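Fibrillarin-like pre-rrna processing protein (Methanocaldococcus jannaschii, PDB 1G8S) probably catalyses S-adenosyl-L-methionine-dependent 2'-O-methylation of ribose in rRNA and tRNA at sites selected by a guide RNA. Local coordinates at residues D75-Y80 / K143-Y148; L81-G86 / A103-P108. All coordinates share one frame; numbering follows the deposited sequence.

Contact 1: D75-Y80 / K143-Y148; sequences DSKILY and KVDVIY. With MET (methionine), chain B.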
loop_
_atom_site.group_PDB
_atom_site.type_symbol
_atom_site.label_atom_id
_atom_site.label_comp_id
_atom_site.label_asym_id
_atom_site.label_seq_id
_atom_site.Cartn_x
_atom_site.Cartn_y
_atom_site.Cartn_z
ATOM N N ASP A 75 12.035 11.895 9.995
ATOM C CA ASP A 75 11.955 13.331 10.248
ATOM C C ASP A 75 10.519 13.848 10.261
ATOM O O ASP A 75 10.282 15.050 10.124
ATOM C CB ASP A 75 12.757 14.095 9.190
ATOM C CG ASP A 75 12.192 13.924 7.791
ATOM O OD1 ASP A 75 12.717 14.565 6.855
ATOM O OD2 ASP A 75 11.224 13.150 7.624
ATOM N N SER A 76 9.569 12.937 10.435
ATOM C CA SER A 76 8.153 13.301 10.453
ATOM C C SER A 76 7.735 14.051 11.710
ATOM O O SER A 76 8.281 13.835 12.792
ATOM C CB SER A 76 7.273 12.049 10.355
ATOM O OG SER A 76 7.387 11.411 9.095
ATOM N N LYS A 77 6.770 14.947 11.538
ATOM C CA LYS A 77 6.186 15.678 12.653
ATOM C C LYS A 77 4.825 15.001 12.725
ATOM O O LYS A 77 4.078 14.977 11.740
ATOM C CB LYS A 77 6.037 17.164 12.332
ATOM C CG LYS A 77 7.340 17.935 12.378
ATOM C CD LYS A 77 7.091 19.419 12.190
ATOM C CE LYS A 77 8.379 20.213 12.289
ATOM N NZ LYS A 77 8.139 21.673 12.095
ATOM N N ILE A 78 4.517 14.431 13.881
ATOM C CA ILE A 78 3.274 13.701 14.059
ATOM C C ILE A 78 2.401 14.275 15.163
ATOM O O ILE A 78 2.902 14.644 16.227
ATOM C CB ILE A 78 3.553 12.220 14.422
ATOM C CG1 ILE A 78 4.479 11.589 13.380
ATOM C CG2 ILE A 78 2.257 11.441 14.552
ATOM C CD1 ILE A 78 5.917 11.576 13.822
ATOM N N LEU A 79 1.103 14.356 14.882
ATOM C CA LEU A 79 0.117 14.805 15.867
ATOM C C LEU A 79 -0.581 13.516 16.301
ATOM O O LEU A 79 -1.266 12.866 15.502
ATOM C CB LEU A 79 -0.883 15.768 15.227
ATOM C CG LEU A 79 -2.018 16.198 16.166
ATOM C CD1 LEU A 79 -1.444 16.926 17.380
ATOM C CD2 LEU A 79 -2.978 17.083 15.398
ATOM N N TYR A 80 -0.380 13.137 17.558
ATOM C CA TYR A 80 -0.948 11.917 18.117
ATOM C C TYR A 80 -2.180 12.233 18.963
ATOM O O TYR A 80 -2.076 12.934 19.973
ATOM C CB TYR A 80 0.108 11.208 18.986
ATOM C CG TYR A 80 -0.272 9.819 19.414
ATOM C CD1 TYR A 80 0.275 8.697 18.774
ATOM C CD2 TYR A 80 -1.206 9.601 20.433
ATOM C CE1 TYR A 80 -0.097 7.410 19.137
ATOM C CE2 TYR A 80 -1.587 8.307 20.799
ATOM C CZ TYR A 80 -1.026 7.216 20.141
ATOM O OH TYR A 80 -1.403 5.937 20.475
ATOM N N LYS A 143 2.817 22.781 11.741
ATOM C CA LYS A 143 2.229 21.947 10.701
ATOM C C LYS A 143 2.848 20.551 10.771
ATOM O O LYS A 143 4.067 20.415 10.890
ATOM C CB LYS A 143 2.482 22.565 9.325
ATOM C CG LYS A 143 1.626 23.783 9.028
ATOM C CD LYS A 143 0.161 23.389 8.966
ATOM C CE LYS A 143 -0.730 24.575 8.664
ATOM N NZ LYS A 143 -2.157 24.152 8.587
ATOM N N VAL A 144 2.012 19.520 10.705
ATOM C CA VAL A 144 2.504 18.148 10.777
ATOM C C VAL A 144 2.396 17.377 9.466
ATOM O O VAL A 144 1.631 17.737 8.569
ATOM C CB VAL A 144 1.778 17.336 11.866
ATOM C CG1 VAL A 144 2.043 17.964 13.237
ATOM C CG2 VAL A 144 0.277 17.246 11.561
ATOM N N ASP A 145 3.182 16.308 9.376
ATOM C CA ASP A 145 3.207 15.449 8.195
ATOM C C ASP A 145 2.189 14.329 8.346
ATOM O O ASP A 145 1.673 13.793 7.360
ATOM C CB ASP A 145 4.598 14.827 8.047
ATOM C CG ASP A 145 5.678 15.861 7.944
ATOM O OD1 ASP A 145 5.790 16.483 6.869
ATOM O OD2 ASP A 145 6.411 16.061 8.938
ATOM N N VAL A 146 1.901 13.977 9.591
ATOM C CA VAL A 146 0.974 12.894 9.864
ATOM C C VAL A 146 0.177 13.107 11.139
ATOM O O VAL A 146 0.694 13.634 12.125
ATOM C CB VAL A 146 1.734 11.544 10.037
ATOM C CG1 VAL A 146 0.758 10.427 10.321
ATOM C CG2 VAL A 146 2.569 11.233 8.789
ATOM N N ILE A 147 -1.085 12.703 11.097
ATOM C CA ILE A 147 -1.936 12.745 12.276
ATOM C C ILE A 147 -2.294 11.285 12.499
ATOM O O ILE A 147 -2.736 10.596 11.564
ATOM C CB ILE A 147 -3.246 13.541 12.061
ATOM C CG1 ILE A 147 -2.938 15.032 11.895
ATOM C CG2 ILE A 147 -4.182 13.314 13.263
ATOM C CD1 ILE A 147 -4.152 15.872 11.507
ATOM N N TYR A 148 -2.071 10.807 13.717
ATOM C CA TYR A 148 -2.392 9.441 14.092
ATOM C C TYR A 148 -3.484 9.579 15.140
ATOM O O TYR A 148 -3.257 10.212 16.169
ATOM C CB TYR A 148 -1.188 8.742 14.729
ATOM C CG TYR A 148 -1.494 7.333 15.174
ATOM C CD1 TYR A 148 -1.431 6.266 14.272
ATOM C CD2 TYR A 148 -1.922 7.066 16.475
ATOM C CE1 TYR A 148 -1.793 4.977 14.652
ATOM C CE2 TYR A 148 -2.286 5.778 16.872
ATOM C CZ TYR A 148 -2.221 4.736 15.951
ATOM O OH TYR A 148 -2.600 3.474 16.322
HETATM N N MET B . -3.928 2.614 22.503
HETATM C CA MET B . -2.789 2.563 23.459
HETATM C C MET B . -1.488 2.852 22.727
HETATM O O MET B . -1.375 2.409 21.568
HETATM C CB MET B . -2.711 1.183 24.109
HETATM C CG MET B . -1.799 1.139 25.311
HETATM S SD MET B . -2.269 2.432 26.460
HETATM C CE MET B . -3.954 1.929 26.851
HETATM O OXT MET B . -0.606 3.507 23.317
HETATM O O HOH W 1 8.909 16.940 8.388
HETATM O O HOH W 2 6.122 22.102 10.222
#
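Leu79 and Val146 to Tyr148 form the central part of a parallel ladder, in which the segment axes of 77-80 and 146-148 approach to 4.6 Å with directions 26° apart. Two backbone bonds hold it: Leu79 N donates to Val146 O, and Leu79 O receives Tyr148 N at 2.8 Å. At its beginning the ladder is less regular, because Lys77 O accepts from both Asp145 N (2.9 Å) and Val146 N (3.2 Å), where the chain of the second strand turns a corner.

Asp145 adds a side-chain bond at this end. Its OD2 uses the anti lone pair to take Lys77 N at 2.9 Å, and a water links the same oxygen to Asp75 O. OD1 is turned to a salt bridge with Lys169, so both carboxylate oxygens are engaged. A second water joins Lys77 NZ to Lys143 O, while that ammonium also pairs with Glu142.

Apolar contacts occupy both faces. Leu79 CB lies 4.0 Å from Ile147 CG1 and 4.1 Å from Val144 CG2, on the face covered by helix 156-167. On the other face, Tyr80 and Tyr148 both carry CG anti to the backbone N, which sends the rings alongside each other in the same direction. Their planes are only 27° apart but offset, with little ring over ring; Tyr80 CE1 comes within 3.2 Å of Tyr148 CD2.

This is the parallel centre of a Rossmann-like methyltransferase sheet; the Tyr80 side chain lies close to that of Thr88 and the Tyr148 side chain close to that of Asp150, both predicted to bind S-adenosyl-L-methionine.

Contact 2: L81-G86 / A103-P108; sequences LGASAG and AIEYAP. With MET (methionine), chain B.
The Leu81 and Ile104 side chains stand next to each other on one face of the sheet, where a strand runs into the glycine-rich loop of a Rossmann-like methyltransferase and meets the end of the neighbouring parallel strand. Leu81 CD2 presses on Ile104 CG1 at 3.5 Å, a short distance for two carbons, and Tyr137 touches both side chains.

Glu105 approaches the loop differently. Its chain bends at chi2 (-54°), which brings the carboxylate back to the loop backbone: OE2 is 2.5 Å from Gly82 O, and OE1 is 3.4 Å from Ala83 CA. Glu105 is a predicted S-adenosyl-L-methionine ligand, and an acidic residue at the end of this second strand commonly binds the cofactor ribose in class I methyltransferases.

With phi 136° and psi 146°, a CB on Gly82 would run into the carbonyl O of Leu81. A water accepts weakly from its N and donates to Ile104 O at 2.9 Å, bridging the backbones as they part.

Further along, Ser84 hydrogen-bonds the bound methionine, which Thr88 OG1 also grips. With OG anti to the backbone N, the hydroxyl donates to the ligand's OXT at 2.6 Å and closes an ST turn by accepting from Gly86 N at 2.9 Å.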
loop_
_atom_site.group_PDB
_atom_site.type_symbol
_atom_site.label_atom_id
_atom_site.label_comp_id
_atom_site.label_asym_id
_atom_site.label_seq_id
_atom_site.Cartn_x
_atom_site.Cartn_y
_atom_site.Cartn_z
ATOM N N LEU A 81 -3.328 11.697 18.558
ATOM C CA LEU A 81 -4.589 11.919 19.265
ATOM C C LEU A 81 -5.144 10.622 19.836
ATOM O O LEU A 81 -5.368 9.659 19.106
ATOM C CB LEU A 81 -5.627 12.522 18.312
ATOM C CG LEU A 81 -5.204 13.745 17.499
ATOM C CD1 LEU A 81 -6.332 14.140 16.531
ATOM C CD2 LEU A 81 -4.846 14.891 18.454
ATOM N N GLY A 82 -5.381 10.594 21.143
ATOM C CA GLY A 82 -5.943 9.401 21.746
ATOM C C GLY A 82 -5.305 8.980 23.052
ATOM O O GLY A 82 -4.100 9.150 23.249
ATOM N N ALA A 83 -6.124 8.421 23.938
ATOM C CA ALA A 83 -5.670 7.960 25.241
ATOM C C ALA A 83 -4.554 6.948 25.053
ATOM O O ALA A 83 -4.642 6.066 24.197
ATOM C CB ALA A 83 -6.829 7.322 26.007
ATOM N N SER A 84 -3.505 7.078 25.851
ATOM C CA SER A 84 -2.375 6.159 25.759
ATOM C C SER A 84 -1.541 6.188 27.023
ATOM O O SER A 84 -1.329 7.247 27.614
ATOM C CB SER A 84 -1.485 6.524 24.570
ATOM O OG SER A 84 -0.288 5.753 24.572
ATOM N N ALA A 85 -1.072 5.010 27.420
ATOM C CA ALA A 85 -0.224 4.865 28.591
ATOM C C ALA A 85 1.226 4.984 28.116
ATOM O O ALA A 85 2.161 4.903 28.915
ATOM C CB ALA A 85 -0.463 3.515 29.246
ATOM N N GLY A 86 1.400 5.164 26.807
ATOM C CA GLY A 86 2.729 5.325 26.243
ATOM C C GLY A 86 3.204 4.283 25.243
ATOM O O GLY A 86 4.231 4.489 24.594
ATOM N N ALA A 103 1.681 14.863 21.536
ATOM C CA ALA A 103 0.716 13.962 22.142
ATOM C C ALA A 103 -0.366 14.740 22.888
ATOM O O ALA A 103 -0.087 15.350 23.920
ATOM C CB ALA A 103 1.431 13.013 23.103
ATOM N N ILE A 104 -1.586 14.709 22.359
ATOM C CA ILE A 104 -2.718 15.402 22.977
ATOM C C ILE A 104 -3.478 14.484 23.932
ATOM O O ILE A 104 -3.949 13.414 23.538
ATOM C CB ILE A 104 -3.714 15.907 21.905
ATOM C CG1 ILE A 104 -2.959 16.618 20.773
ATOM C CG2 ILE A 104 -4.762 16.834 22.564
ATOM C CD1 ILE A 104 -2.102 17.777 21.205
ATOM N N GLU A 105 -3.588 14.895 25.195
ATOM C CA GLU A 105 -4.325 14.124 26.194
ATOM C C GLU A 105 -5.179 15.091 27.013
ATOM O O GLU A 105 -4.710 16.163 27.385
ATOM C CB GLU A 105 -3.378 13.370 27.126
ATOM C CG GLU A 105 -2.499 12.321 26.440
ATOM C CD GLU A 105 -3.283 11.313 25.616
ATOM O OE1 GLU A 105 -4.483 11.088 25.898
ATOM O OE2 GLU A 105 -2.692 10.724 24.673
ATOM N N TYR A 106 -6.424 14.703 27.281
ATOM C CA TYR A 106 -7.349 15.545 28.042
ATOM C C TYR A 106 -7.222 15.364 29.551
ATOM O O TYR A 106 -7.164 16.344 30.306
ATOM C CB TYR A 106 -8.791 15.245 27.625
ATOM C CG TYR A 106 -9.822 15.965 28.467
ATOM C CD1 TYR A 106 -10.061 17.328 28.297
ATOM C CD2 TYR A 106 -10.521 15.292 29.472
ATOM C CE1 TYR A 106 -10.969 18.008 29.110
ATOM C CE2 TYR A 106 -11.429 15.961 30.291
ATOM C CZ TYR A 106 -11.646 17.318 30.106
ATOM O OH TYR A 106 -12.531 17.986 30.923
ATOM N N ALA A 107 -7.177 14.114 29.994
ATOM C CA ALA A 107 -7.089 13.829 31.419
ATOM C C ALA A 107 -5.681 13.906 31.986
ATOM O O ALA A 107 -4.756 13.246 31.491
ATOM C CB ALA A 107 -7.683 12.464 31.707
ATOM N N PRO A 108 -5.492 14.711 33.046
ATOM C CA PRO A 108 -4.171 14.842 33.666
ATOM C C PRO A 108 -3.608 13.480 34.090
ATOM O O PRO A 108 -2.398 13.253 34.023
ATOM C CB PRO A 108 -4.448 15.749 34.866
ATOM C CG PRO A 108 -5.543 16.633 34.356
ATOM C CD PRO A 108 -6.452 15.654 33.654
HETATM N N MET B . -3.928 2.614 22.503
HETATM C CA MET B . -2.789 2.563 23.459
HETATM C C MET B . -1.488 2.852 22.727
HETATM O O MET B . -1.375 2.409 21.568
HETATM C CB MET B . -2.711 1.183 24.109
HETATM C CG MET B . -1.799 1.139 25.311
HETATM S SD MET B . -2.269 2.432 26.460
HETATM C CE MET B . -3.954 1.929 26.851
HETATM O OXT MET B . -0.606 3.507 23.317
HETATM O O HOH W 3 -6.603 12.493 22.964
#

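Overall arrangement
Contacts 1 and 2 have centres 15 Å apart and share one seven-stranded mixed sheet. Strand 77-81 serves both contacts, with 144-149 on one side and 100-105 on the other. Along the chain the order is 75-80, 81-86, 103-108, 143-148, so contact 2 falls wholly between the two segments of contact 1. They join directly through probable backbone hydrogen bonds, Tyr148 O to Leu81 N and Tyr80 O to Ile104 N, and through packing of Leu79 on Ile104. Both approach the bound methionine, consistent with a cofactor site built at the C-terminal ends of the parallel strands, as in Rossmann-like methyltransferases.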